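Local atomic coordinates of peptidylprolyl isomerase PrsA (Bacillus anthracis, PDB entry 6VJ4), a protein that catalyses cis-trans isomerisation of peptidylproline bonds, helps secreted proteins fold after translocation, and is important for secretion of the protective antigen. Residues 201-204 and 205-208; 210-213 and 214-218. All blocks are in the same frame, centred on the assembly; numbering follows the deposited sequence. Where two conformers were deposited one is given.

Contact 1 (201-204 and 205-208); sequences LKPY and DEVK
The phenol ring of Tyr204 lies over the aliphatic root of Lys208, one turn further along the helix. Lys208 CB stands 3.8 Å from the centroid of the Tyr204 ring and 18° off the ring normal, a CH-pi contact displaced toward the rim. The rest of the lysine chain owes its course to the first torsion: with CG between the backbone N and the carbonyl carbon (chi1 65°), the extended chain crosses the tyrosine at about a right angle, so that Lys208 CD touches Tyr204 CE2 at 3.5 Å and the ammonium group reaches back to Asp205. There Lys208 NZ forms a salt bridge with Asp205 OD1 at 2.9 Å, approaching from above the carboxylate plane.

The backbone beneath is the first turn of a helix, with Pro203 at the N-cap position. Pro203 O accepts from Glu206 N at 2.9 Å and only weakly from Val207 N. Tyr204 O takes two donors, Lys208 N at 2.8 Å and Val207 N.

On another side of the turn the extended Glu206 leans back over the residues that lead in. Glu206 OE2 meets Pro203 CD at 3.4 Å. The neighbouring Lys202 was modelled in two conformers, and the approach of its chain to Glu206 OE1 is therefore doubtful.

This turn starts helix 204-220, just after the loop that leaves strand 189-198 of the PpiC-type domain. Helix 99-104 borders it: Tyr204 OH is hydrogen-bonded to Glu99, and both Tyr204 and Lys208 rest on Val102. From the loop that follows that helix, Tyr106 meets the Tyr204 ring edge-to-face and also touches Val207.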
ATOM      1  N   LEU A 201      30.826 -28.825 -21.466  1.00 27.91           N
ATOM      2  CA  LEU A 201      30.340 -27.445 -21.259  1.00 26.03           C
ATOM      3  C   LEU A 201      31.215 -26.492 -22.076  1.00 28.72           C
ATOM      4  O   LEU A 201      32.452 -26.531 -21.933  1.00 27.65           O
ATOM      5  CB  LEU A 201      30.380 -27.144 -19.762  1.00 24.93           C
ATOM      6  CG  LEU A 201      29.889 -25.764 -19.348  1.00 24.92           C
ATOM      7  CD1 LEU A 201      28.457 -25.532 -19.789  1.00 26.77           C
ATOM      8  CD2 LEU A 201      30.027 -25.571 -17.847  1.00 26.28           C
ATOM      9  N   LYS A 202      30.586 -25.686 -22.932  0.50 28.12           N
ATOM     10  CA  LYS A 202      31.330 -24.693 -23.740  0.50 30.63           C
ATOM     11  C   LYS A 202      31.761 -23.549 -22.831  0.50 28.70           C
ATOM     12  O   LYS A 202      31.254 -23.391 -21.724  0.50 23.73           O
ATOM     13  CB  LYS A 202      30.462 -24.193 -24.898  0.50 33.61           C
ATOM     14  CG  LYS A 202      30.309 -25.164 -26.059  0.50 37.48           C
ATOM     15  CD  LYS A 202      29.352 -24.670 -27.123  0.50 39.81           C
ATOM     16  CE  LYS A 202      29.214 -25.620 -28.294  0.50 44.42           C
ATOM     17  NZ  LYS A 202      28.635 -26.919 -27.875  0.50 44.83           N
ATOM     18  N   PRO A 203      32.718 -22.704 -23.259  1.00 29.73           N
ATOM     19  CA  PRO A 203      33.150 -21.587 -22.433  1.00 30.92           C
ATOM     20  C   PRO A 203      31.985 -20.647 -22.127  1.00 28.36           C
ATOM     21  O   PRO A 203      31.088 -20.494 -22.952  1.00 30.09           O
ATOM     22  CB  PRO A 203      34.199 -20.890 -23.309  1.00 33.28           C
ATOM     23  CG  PRO A 203      34.665 -21.973 -24.238  1.00 34.92           C
ATOM     24  CD  PRO A 203      33.418 -22.753 -24.559  1.00 34.81           C
ATOM     25  N   TYR A 204      32.046 -20.036 -20.954  1.00 28.13           N
ATOM     26  CA  TYR A 204      30.995 -19.122 -20.455  1.00 26.97           C
ATOM     27  C   TYR A 204      30.592 -18.074 -21.499  1.00 29.16           C
ATOM     28  O   TYR A 204      29.408 -17.910 -21.729  1.00 29.75           O
ATOM     29  CB  TYR A 204      31.460 -18.460 -19.166  1.00 28.47           C
ATOM     30  CG  TYR A 204      30.458 -17.516 -18.570  1.00 27.83           C
ATOM     31  CD1 TYR A 204      29.278 -17.992 -18.037  1.00 28.69           C
ATOM     32  CD2 TYR A 204      30.666 -16.147 -18.574  1.00 31.50           C
ATOM     33  CE1 TYR A 204      28.339 -17.137 -17.499  1.00 30.76           C
ATOM     34  CE2 TYR A 204      29.735 -15.276 -18.040  1.00 32.48           C
ATOM     35  CZ  TYR A 204      28.573 -15.781 -17.481  1.00 32.34           C
ATOM     36  OH  TYR A 204      27.639 -14.939 -16.954  1.00 37.22           O
ATOM     37  N   ASP A 205      31.560 -17.375 -22.076  1.00 31.62           N
ATOM     38  CA  ASP A 205      31.247 -16.292 -23.043  1.00 35.50           C
ATOM     39  C   ASP A 205      30.455 -16.846 -24.228  1.00 36.69           C
ATOM     40  O   ASP A 205      29.643 -16.096 -24.803  1.00 39.05           O
ATOM     41  CB  ASP A 205      32.540 -15.600 -23.472  1.00 36.84           C
ATOM     42  CG  ASP A 205      33.100 -14.716 -22.383  1.00 41.08           C
ATOM     43  OD1 ASP A 205      32.347 -14.400 -21.461  1.00 39.71           O
ATOM     44  OD2 ASP A 205      34.278 -14.317 -22.494  1.00 47.49           O
ATOM     45  N   GLU A 206      30.645 -18.122 -24.540  1.00 35.50           N
ATOM     46  CA  GLU A 206      29.996 -18.727 -25.722  1.00 36.38           C
ATOM     47  C   GLU A 206      28.534 -19.045 -25.417  1.00 39.44           C
ATOM     48  O   GLU A 206      27.730 -18.959 -26.348  1.00 42.48           O
ATOM     49  CB  GLU A 206      30.795 -19.958 -26.162  1.00 40.34           C
ATOM     50  CG  GLU A 206      30.352 -20.524 -27.491  1.00 47.75           C
ATOM     51  CD  GLU A 206      31.179 -21.686 -28.018  1.00 52.75           C
ATOM     52  OE1 GLU A 206      30.641 -22.449 -28.846  1.00 59.75           O
ATOM     53  OE2 GLU A 206      32.358 -21.815 -27.622  1.00 52.88           O
ATOM     54  N   VAL A 207      28.190 -19.323 -24.152  1.00 36.08           N
ATOM     55  CA  VAL A 207      26.798 -19.751 -23.826  1.00 35.26           C
ATOM     56  C   VAL A 207      26.049 -18.784 -22.893  1.00 32.92           C
ATOM     57  O   VAL A 207      24.849 -19.010 -22.719  1.00 33.72           O
ATOM     58  CB  VAL A 207      26.830 -21.158 -23.206  1.00 34.85           C
ATOM     59  CG1 VAL A 207      27.361 -22.189 -24.187  1.00 38.17           C
ATOM     60  CG2 VAL A 207      27.630 -21.164 -21.926  1.00 33.16           C
ATOM     61  N   LYS A 208      26.679 -17.727 -22.370  1.00 33.53           N
ATOM     62  CA  LYS A 208      25.989 -16.866 -21.365  1.00 32.38           C
ATOM     63  C   LYS A 208      24.724 -16.212 -21.956  1.00 34.24           C
ATOM     64  O   LYS A 208      23.752 -16.078 -21.219  1.00 34.50           O
ATOM     65  CB  LYS A 208      26.975 -15.842 -20.785  1.00 32.93           C
ATOM     66  CG  LYS A 208      27.520 -14.802 -21.767  1.00 33.67           C
ATOM     67  CD  LYS A 208      28.665 -13.992 -21.171  1.00 37.18           C
ATOM     68  CE  LYS A 208      29.158 -12.868 -22.063  1.00 40.86           C
ATOM     69  NZ  LYS A 208      30.398 -12.253 -21.522  1.00 43.80           N
TER

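Contact 2 (210-213 and 214-218)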
ATOM      1  N   SER A 210      22.596 -17.464 -24.048  1.00 41.57           N
ATOM      2  CA  SER A 210      21.537 -18.511 -24.054  1.00 40.71           C
ATOM      3  C   SER A 210      21.058 -18.808 -22.629  1.00 38.53           C
ATOM      4  O   SER A 210      19.854 -19.051 -22.451  1.00 40.52           O
ATOM      5  CB  SER A 210      22.008 -19.778 -24.750  1.00 44.70           C
ATOM      6  OG  SER A 210      23.061 -20.410 -24.033  1.00 44.83           O
ATOM      7  N   ILE A 211      21.977 -18.853 -21.658  1.00 33.90           N
ATOM      8  CA  ILE A 211      21.560 -19.073 -20.243  1.00 34.11           C
ATOM      9  C   ILE A 211      20.629 -17.938 -19.810  1.00 34.31           C
ATOM     10  O   ILE A 211      19.589 -18.219 -19.164  1.00 34.26           O
ATOM     11  CB  ILE A 211      22.803 -19.172 -19.337  1.00 31.49           C
ATOM     12  CG1 ILE A 211      23.649 -20.398 -19.698  1.00 32.91           C
ATOM     13  CG2 ILE A 211      22.388 -19.158 -17.878  1.00 32.51           C
ATOM     14  CD1 ILE A 211      24.993 -20.483 -18.989  1.00 31.71           C
ATOM     15  N   ARG A 212      20.992 -16.700 -20.150  1.00 35.77           N
ATOM     16  CA  ARG A 212      20.173 -15.522 -19.760  1.00 37.81           C
ATOM     17  C   ARG A 212      18.790 -15.646 -20.408  1.00 39.02           C
ATOM     18  O   ARG A 212      17.795 -15.451 -19.698  1.00 39.92           O
ATOM     19  CB  ARG A 212      20.860 -14.212 -20.169  1.00 37.87           C
ATOM     20  CG  ARG A 212      20.043 -12.962 -19.865  1.00 40.57           C
ATOM     21  CD  ARG A 212      20.770 -11.676 -20.210  1.00 41.17           C
ATOM     22  NE  ARG A 212      21.910 -11.451 -19.331  1.00 41.41           N
ATOM     23  CZ  ARG A 212      21.846 -10.861 -18.142  1.00 42.23           C
ATOM     24  NH1 ARG A 212      20.690 -10.419 -17.669  1.00 44.13           N
ATOM     25  NH2 ARG A 212      22.945 -10.719 -17.418  1.00 42.55           N
ATOM     26  N   LYS A 213      18.752 -15.979 -21.698  1.00 44.02           N
ATOM     27  CA  LYS A 213      17.466 -16.129 -22.434  1.00 47.63           C
ATOM     28  C   LYS A 213      16.599 -17.189 -21.744  1.00 48.76           C
ATOM     29  O   LYS A 213      15.391 -16.934 -21.573  1.00 50.43           O
ATOM     30  CB  LYS A 213      17.736 -16.495 -23.895  1.00 51.72           C
ATOM     31  CG  LYS A 213      16.490 -16.750 -24.739  1.00 58.03           C
ATOM     32  CD  LYS A 213      16.791 -17.075 -26.181  1.00 64.84           C
ATOM     33  CE  LYS A 213      17.426 -15.920 -26.929  1.00 71.18           C
ATOM     34  NZ  LYS A 213      17.542 -16.207 -28.379  1.00 79.37           N
ATOM     35  N   ASN A 214      17.200 -18.329 -21.377  1.00 48.64           N
ATOM     36  CA  ASN A 214      16.481 -19.446 -20.703  1.00 49.14           C
ATOM     37  C   ASN A 214      15.939 -18.981 -19.353  1.00 46.49           C
ATOM     38  O   ASN A 214      14.790 -19.301 -19.053  1.00 46.49           O
ATOM     39  CB  ASN A 214      17.373 -20.672 -20.468  1.00 53.05           C
ATOM     40  CG  ASN A 214      17.545 -21.548 -21.689  1.00 62.70           C
ATOM     41  OD1 ASN A 214      16.812 -21.409 -22.666  1.00 69.13           O
ATOM     42  ND2 ASN A 214      18.487 -22.478 -21.622  1.00 66.78           N
ATOM     43  N   LEU A 215      16.737 -18.244 -18.573  1.00 42.04           N
ATOM     44  CA  LEU A 215      16.246 -17.790 -17.244  1.00 42.78           C
ATOM     45  C   LEU A 215      15.123 -16.769 -17.447  1.00 44.24           C
ATOM     46  O   LEU A 215      14.161 -16.807 -16.658  1.00 45.08           O
ATOM     47  CB  LEU A 215      17.391 -17.185 -16.430  1.00 42.98           C
ATOM     48  CG  LEU A 215      18.381 -18.178 -15.832  1.00 48.85           C
ATOM     49  CD1 LEU A 215      19.545 -17.446 -15.198  1.00 46.08           C
ATOM     50  CD2 LEU A 215      17.699 -19.078 -14.811  1.00 49.85           C
ATOM     51  N   GLU A 216      15.266 -15.890 -18.447  1.00 41.33           N
ATOM     52  CA  GLU A 216      14.219 -14.869 -18.736  1.00 46.56           C
ATOM     53  C   GLU A 216      12.904 -15.601 -19.031  1.00 49.12           C
ATOM     54  O   GLU A 216      11.896 -15.310 -18.358  1.00 52.43           O
ATOM     55  CB  GLU A 216      14.611 -13.985 -19.926  1.00 47.63           C
ATOM     56  CG  GLU A 216      15.713 -12.977 -19.633  1.00 48.57           C
ATOM     57  CD  GLU A 216      16.262 -12.244 -20.853  1.00 52.02           C
ATOM     58  OE1 GLU A 216      15.882 -12.606 -21.982  1.00 57.84           O
ATOM     59  OE2 GLU A 216      17.084 -11.317 -20.674  1.00 51.83           O
ATOM     60  N   GLU A 217      12.943 -16.550 -19.970  1.00 49.09           N
ATOM     61  CA  GLU A 217      11.740 -17.326 -20.395  1.00 54.97           C
ATOM     62  C   GLU A 217      11.146 -18.111 -19.210  1.00 56.67           C
ATOM     63  O   GLU A 217       9.930 -17.987 -18.974  1.00 59.00           O
ATOM     64  CB  GLU A 217      12.106 -18.220 -21.582  1.00 57.45           C
ATOM     65  CG  GLU A 217      12.476 -17.423 -22.828  1.00 60.04           C
ATOM     66  CD  GLU A 217      13.074 -18.211 -23.982  1.00 63.43           C
ATOM     67  OE1 GLU A 217      13.344 -19.423 -23.806  1.00 64.70           O
ATOM     68  OE2 GLU A 217      13.285 -17.603 -25.059  1.00 65.92           O
ATOM     69  N   GLU A 218      11.970 -18.871 -18.481  0.70 55.19           N
ATOM     70  CA  GLU A 218      11.471 -19.694 -17.340  0.70 55.73           C
ATOM     71  C   GLU A 218      10.810 -18.801 -16.282  0.70 55.06           C
ATOM     72  O   GLU A 218       9.731 -19.179 -15.788  0.70 56.29           O
ATOM     73  CB  GLU A 218      12.609 -20.518 -16.733  0.70 56.15           C
ATOM     74  CG  GLU A 218      13.103 -21.632 -17.643  0.70 55.77           C
ATOM     75  CD  GLU A 218      14.404 -22.292 -17.211  0.70 54.58           C
ATOM     76  OE1 GLU A 218      15.105 -21.722 -16.348  0.70 51.48           O
ATOM     77  OE2 GLU A 218      14.717 -23.372 -17.743  0.70 55.62           O
TER
HETATM   78  O   HOH W   1      18.342 -20.176 -24.481  1.00 50.54           O
HETATM   79  O   HOH W   2      18.065 -10.235 -18.624  1.00 40.51           O
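Arg212 and Glu216, one helical turn apart, touch through CG of the arginine and OE2 of the glutamate, 3.5 Å apart. Their charged ends do not meet directly. The arginine runs out straight and then bends at chi3 (-68°), which carries its guanidinium away from the carboxylate, with the two planes turned 64° apart. A water closes the gap: it accepts from Arg212 NH1 in the guanidinium plane, at its edge, and donates to Glu216 OE2 at 2.5 Å. NH1 is also bound to the carbonyl of Val97, a second grip that should help fix the guanidinium.

The backbone is regular alpha-helix, part of helix 204-220, which follows the last strand, 189-198, of the parvulin-type (PpiC) domain and leads to helix 223-236; the i to i+4 bonds include Glu217 N to Lys213 O at 3.0 Å. Lys213 and Glu217 run out alongside one another. Glu217 OE2 rests on Lys213 CG at 3.3 Å, but the lysine's bend at chi3 (-65°) leaves Lys213 NZ 5.6 Å from Glu217 OE2.

Another water donates to Ser210 O at 2.8 Å and, weakly, to Asn214 OD1, bridging carbonyl and side-chain amide. On the apolar face Ile211 CG2 and Leu215 CD1 come within 4.3 Å, and both residues pack against His105, with Val102 beside Ile211 and Val97 beside Leu215.

Contact 1 and contact 2 follow each other on helix 204-220, their centres about 14 Å apart. Contact 1 lies farther out, its centre about 22 Å from that of the chain, against about 10 Å for contact 2. A hydrogen bond from Ser210 OG to Val207 O ties the two together. They also share neighbours: Glu99 bonds to Tyr204 and forms a long, weak ion pair with Arg212, while Val102 and Tyr106 touch side chains of both. The helix runs beside helix 99-104 and the loop that leads on to strand 110-117.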